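Local coordinates for filamentous hemagglutinin (Bordetella pertussis, PDB 1RWR), which mediates adhesion of the bacterium and, through this secretion domain, probably directs its own export by the two-partner secretion pathway, at residues A[98-103]-A[193-198]; A[173-176]-A[181-184]. One frame throughout, in Å; residues are numbered along the deposited sequence.

Contact 1. Residues A[98-103]-A[193-198]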
loop_
_atom_site.group_PDB
_atom_site.type_symbol
_atom_site.label_atom_id
_atom_site.label_comp_id
_atom_site.label_asym_id
_atom_site.label_seq_id
_atom_site.Cartn_x
_atom_site.Cartn_y
_atom_site.Cartn_z
ATOM N N GLY A 98 -8.583 -13.516 -8.856
ATOM C CA GLY A 98 -7.705 -12.707 -8.032
ATOM C C GLY A 98 -6.922 -11.705 -8.863
ATOM O O GLY A 98 -6.490 -11.975 -9.970
ATOM N N ALA A 99 -6.689 -10.537 -8.293
ATOM C CA ALA A 99 -5.966 -9.473 -8.997
ATOM C C ALA A 99 -5.174 -8.609 -8.025
ATOM O O ALA A 99 -5.451 -8.592 -6.827
ATOM C CB ALA A 99 -6.947 -8.609 -9.750
ATOM N N ASP A 100 -4.160 -7.920 -8.532
ATOM C CA ASP A 100 -3.523 -6.840 -7.790
ATOM C C ASP A 100 -4.521 -5.701 -7.555
ATOM O O ASP A 100 -5.382 -5.423 -8.391
ATOM C CB ASP A 100 -2.342 -6.240 -8.579
ATOM C CG ASP A 100 -1.136 -7.176 -8.684
ATOM O OD1 ASP A 100 -1.025 -8.179 -7.940
ATOM O OD2 ASP A 100 -0.246 -6.948 -9.523
ATOM N N LEU A 101 -4.435 -5.093 -6.381
ATOM C CA LEU A 101 -5.207 -3.908 -6.043
ATOM C C LEU A 101 -4.249 -2.746 -5.869
ATOM O O LEU A 101 -3.249 -2.854 -5.163
ATOM C CB LEU A 101 -6.022 -4.089 -4.739
ATOM C CG LEU A 101 -7.138 -5.134 -4.772
ATOM C CD1 LEU A 101 -7.741 -5.233 -3.367
ATOM C CD2 LEU A 101 -8.212 -4.772 -5.801
ATOM N N ILE A 102 -4.585 -1.631 -6.496
ATOM C CA ILE A 102 -3.857 -0.372 -6.341
ATOM C C ILE A 102 -4.885 0.690 -6.056
ATOM O O ILE A 102 -5.811 0.894 -6.862
ATOM C CB ILE A 102 -3.081 0.009 -7.642
ATOM C CG1 ILE A 102 -2.148 -1.100 -8.131
ATOM C CG2 ILE A 102 -2.290 1.262 -7.397
ATOM C CD1 ILE A 102 -2.794 -2.147 -8.975
ATOM N N ILE A 103 -4.721 1.368 -4.923
ATOM C CA ILE A 103 -5.568 2.487 -4.526
ATOM C C ILE A 103 -4.696 3.745 -4.523
ATOM O O ILE A 103 -3.748 3.852 -3.780
ATOM C CB ILE A 103 -6.215 2.269 -3.135
ATOM C CG1 ILE A 103 -6.908 0.893 -2.980
ATOM C CG2 ILE A 103 -7.217 3.434 -2.845
ATOM C CD1 ILE A 103 -7.939 0.644 -3.914
ATOM N N TYR A 193 7.316 5.368 -9.013
ATOM C CA TYR A 193 7.359 3.963 -8.634
ATOM C C TYR A 193 6.767 3.115 -9.732
ATOM O O TYR A 193 5.594 3.272 -10.100
ATOM C CB TYR A 193 6.570 3.757 -7.361
ATOM C CG TYR A 193 6.790 2.450 -6.618
ATOM C CD1 TYR A 193 7.979 2.193 -5.959
ATOM C CD2 TYR A 193 5.781 1.510 -6.534
ATOM C CE1 TYR A 193 8.173 1.025 -5.232
ATOM C CE2 TYR A 193 5.970 0.324 -5.799
ATOM C CZ TYR A 193 7.155 0.112 -5.139
ATOM O OH TYR A 193 7.322 -1.001 -4.359
ATOM N N ASP A 194 7.583 2.242 -10.292
ATOM C CA ASP A 194 7.095 1.342 -11.303
ATOM C C ASP A 194 6.432 0.126 -10.652
ATOM O O ASP A 194 7.081 -0.645 -9.966
ATOM C CB ASP A 194 8.243 0.867 -12.183
ATOM C CG ASP A 194 7.756 -0.089 -13.228
ATOM O OD1 ASP A 194 6.873 0.341 -13.989
ATOM O OD2 ASP A 194 8.117 -1.263 -13.337
ATOM N N HIS A 195 5.165 -0.080 -10.932
ATOM C CA HIS A 195 4.389 -1.137 -10.278
ATOM C C HIS A 195 4.898 -2.544 -10.629
ATOM O O HIS A 195 4.911 -3.447 -9.784
ATOM C CB HIS A 195 2.915 -0.989 -10.637
ATOM C CG HIS A 195 2.053 -2.018 -10.002
ATOM N ND1 HIS A 195 1.578 -1.905 -8.705
ATOM C CD2 HIS A 195 1.612 -3.205 -10.467
ATOM C CE1 HIS A 195 0.879 -2.984 -8.409
ATOM N NE2 HIS A 195 0.889 -3.788 -9.456
ATOM N N ALA A 196 5.355 -2.739 -11.856
ATOM C CA ALA A 196 5.807 -4.093 -12.218
ATOM C C ALA A 196 7.148 -4.479 -11.579
ATOM O O ALA A 196 7.331 -5.630 -11.187
ATOM C CB ALA A 196 5.864 -4.282 -13.781
ATOM N N THR A 197 8.087 -3.540 -11.457
ATOM C CA THR A 197 9.419 -3.861 -10.885
ATOM C C THR A 197 9.568 -3.529 -9.403
ATOM O O THR A 197 10.559 -3.930 -8.750
ATOM C CB THR A 197 10.519 -3.155 -11.656
ATOM O OG1 THR A 197 10.316 -1.734 -11.609
ATOM C CG2 THR A 197 10.471 -3.547 -13.148
ATOM N N ARG A 198 8.589 -2.783 -8.887
ATOM C CA ARG A 198 8.653 -2.223 -7.532
ATOM C C ARG A 198 9.944 -1.446 -7.274
ATOM O O ARG A 198 10.559 -1.580 -6.203
ATOM C CB ARG A 198 8.412 -3.320 -6.502
ATOM C CG ARG A 198 7.061 -3.947 -6.696
ATOM C CD ARG A 198 6.751 -5.077 -5.787
ATOM N NE ARG A 198 6.742 -4.722 -4.373
ATOM C CZ ARG A 198 7.466 -5.314 -3.447
ATOM N NH1 ARG A 198 8.346 -6.286 -3.777
ATOM N NH2 ARG A 198 7.329 -4.961 -2.180
#
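The turn of an extra β-hairpin, laid against the outside of the right-handed β-helix, drops His195 onto Asp100 and Ile102, two outward-facing residues of strand 99-104. It illustrates how an extra-helical hairpin is fastened to the coils by several side chains, of which His195 is one. The imidazole is extended away from the turn, with CG anti to the backbone N of His195 (chi1 -179°), and this carries the far edge of the ring to the strand. There His195 NE2 gives its proton to Asp100 OD2 over 3.4 Å; the bond is nearly straight (170°) but long, and so weak. The oxygen lies close to the ring plane, at the edge, while the carboxylate is turned 67° from the imidazole. Asp100 OD1 accepts a hydrogen bond from Asn121 ND2 on the neighbouring strand 119-125, and this is the stronger polar partner of the carboxylate.

Ile102 supplies the apolar half of the contact. Its CG1 comes within 3.6 Å of His195 CE1, meeting the ring obliquely, and its CD1 stands 3.8 Å from the same carbon. The turn that presents the imidazole has its own brace: Asp194 OD2 accepts from the backbone N of Thr197 (3.0 Å), forming an Asx motif, and from Thr197 OG1 (2.8 Å).

Strand 99-104 runs in the long parallel sheet between strands 75-80 and 119-125, with Leu101 pointing away from the hairpin. Beyond it, His195 also rests on Thr123 and Tyr159, while Tyr193 and Arg198 both hold Asp161, so the hairpin formed by strands 191-194 and 199-202 is fastened across several successive coils.

Contact 2. Residues A[173-176]-A[181-184]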
loop_
_atom_site.group_PDB
_atom_site.type_symbol
_atom_site.label_atom_id
_atom_site.label_comp_id
_atom_site.label_asym_id
_atom_site.label_seq_id
_atom_site.Cartn_x
_atom_site.Cartn_y
_atom_site.Cartn_z
ATOM N N VAL A 173 1.459 -3.431 10.929
ATOM C CA VAL A 173 1.299 -4.041 9.618
ATOM C C VAL A 173 1.871 -5.427 9.758
ATOM O O VAL A 173 3.061 -5.578 10.084
ATOM C CB VAL A 173 2.049 -3.251 8.580
ATOM C CG1 VAL A 173 1.966 -3.905 7.210
ATOM C CG2 VAL A 173 1.501 -1.838 8.531
ATOM N N SER A 174 1.035 -6.443 9.598
ATOM C CA SER A 174 1.485 -7.826 9.822
ATOM C C SER A 174 0.646 -8.810 9.068
ATOM O O SER A 174 -0.418 -8.497 8.540
ATOM C CB SER A 174 1.424 -8.206 11.309
ATOM O OG SER A 174 0.063 -8.232 11.673
ATOM N N SER A 175 1.130 -10.029 9.000
ATOM C CA SER A 175 0.302 -11.112 8.577
ATOM C C SER A 175 0.131 -12.000 9.803
ATOM O O SER A 175 0.955 -11.997 10.712
ATOM C CB SER A 175 0.918 -11.908 7.442
ATOM O OG SER A 175 1.138 -11.091 6.296
ATOM N N LYS A 176 -0.910 -12.808 9.774
ATOM C CA LYS A 176 -1.261 -13.590 10.950
ATOM C C LYS A 176 -0.272 -14.702 11.178
ATOM O O LYS A 176 0.307 -15.288 10.247
ATOM C CB LYS A 176 -2.690 -14.110 10.830
ATOM C CG LYS A 176 -3.680 -12.992 10.843
ATOM C CD LYS A 176 -5.112 -13.511 10.874
ATOM C CE LYS A 176 -6.019 -12.592 11.677
ATOM N NZ LYS A 176 -6.117 -11.235 11.128
ATOM N N LEU A 181 3.069 -15.104 4.742
ATOM C CA LEU A 181 3.516 -13.770 5.140
ATOM C C LEU A 181 3.788 -12.876 3.950
ATOM O O LEU A 181 4.551 -13.225 3.055
ATOM C CB LEU A 181 4.763 -13.891 5.947
ATOM C CG LEU A 181 5.392 -12.822 6.791
ATOM C CD1 LEU A 181 4.459 -12.029 7.678
ATOM C CD2 LEU A 181 6.421 -13.550 7.674
ATOM N N ALA A 182 3.168 -11.712 3.962
ATOM C CA ALA A 182 3.407 -10.699 2.926
ATOM C C ALA A 182 4.739 -9.998 3.113
ATOM O O ALA A 182 5.179 -9.762 4.231
ATOM C CB ALA A 182 2.304 -9.676 2.949
ATOM N N ASP A 183 5.381 -9.636 2.024
ATOM C CA ASP A 183 6.414 -8.606 2.071
ATOM C C ASP A 183 5.771 -7.245 2.342
ATOM O O ASP A 183 4.582 -7.031 2.073
ATOM C CB ASP A 183 7.112 -8.460 0.729
ATOM C CG ASP A 183 8.015 -9.576 0.391
ATOM O OD1 ASP A 183 8.433 -10.374 1.229
ATOM O OD2 ASP A 183 8.371 -9.722 -0.808
ATOM N N ILE A 184 6.550 -6.354 2.925
ATOM C CA ILE A 184 6.100 -4.990 3.214
ATOM C C ILE A 184 7.138 -4.044 2.622
ATOM O O ILE A 184 8.380 -4.206 2.849
ATOM C CB ILE A 184 6.010 -4.752 4.712
ATOM C CG1 ILE A 184 5.000 -5.692 5.377
ATOM C CG2 ILE A 184 5.681 -3.272 4.975
ATOM C CD1 ILE A 184 5.078 -5.709 6.902
HETATM O O HOH W 1 3.225 -9.143 6.330
#
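Val173 opens the contact by setting its CG1 against Ile184, 3.6 Å from the terminal CD1 and 4.0 Å from Ile184 CG1. With CG1 anti to the backbone N (chi1 177°), this is the branch of the valine that reaches across, and the two side chains meet at a slant. Ile184 CD1 also lies 3.8 Å from the carbonyl oxygen Val173 O, so the methyl is seated against both branch and backbone. The pair is buried: Phe160 touches Val173, and Met225 touches Ile184.

Ser174 points away from residues 181-184 and holds the chain in its coil through backbone hydrogen bonds to Val152 and Ala154, while the backbone of Val173 bonds Ala224 and Tyr226 on the other flank. This is the build of a parallel β-helix, in which each turn pairs with the turn before and the turn after. Here the chain leaves the short strand 173-174, makes a loop, and comes back into strand 183-188 of a different sheet, with the touching parts running almost antiparallel, 158° apart.

At Ser175 the chemistry turns polar. The side chain places OG beside its own backbone N, where it accepts the amide proton of Ala182 N over 3.2 Å in a straight line (179°). The hydroxyl in turn donates to a water 2.9 Å from OG, and that water donates to the carbonyl Ala182 O, also at 2.9 Å. One buried serine therefore serves the amide directly and the carbonyl of the same residue through a single solvent molecule. Leu181 covers the serine's methylene, its CD1 lying 3.6 Å from Ser175 CB. Lys176 then departs from the contact, its backbone N bound to Thr155 OG1 and its NZ to Asn153 OD1.

How the contacts relate
Both contacts are buried and each includes a strand of the same long parallel sheet, 99-104 in contact 1 and 183-188 in contact 2, yet they solve different problems. Contact 1 joins distant parts of the chain and lies on the outside of the coils, where one imidazole of a hairpin turn meets the strand through a weak polar bond and an aliphatic side chain. Contact 2, nested in sequence within the span that contact 1 closes, is local: it closes the loop between consecutive strands 173-174 and 183-188, pairing apolar residues at one end with a serine and a bridging water at the other. Their centres are about 16 Å apart, and strand 183-188 is followed in the chain by strand 191-194, which leads to the hairpin.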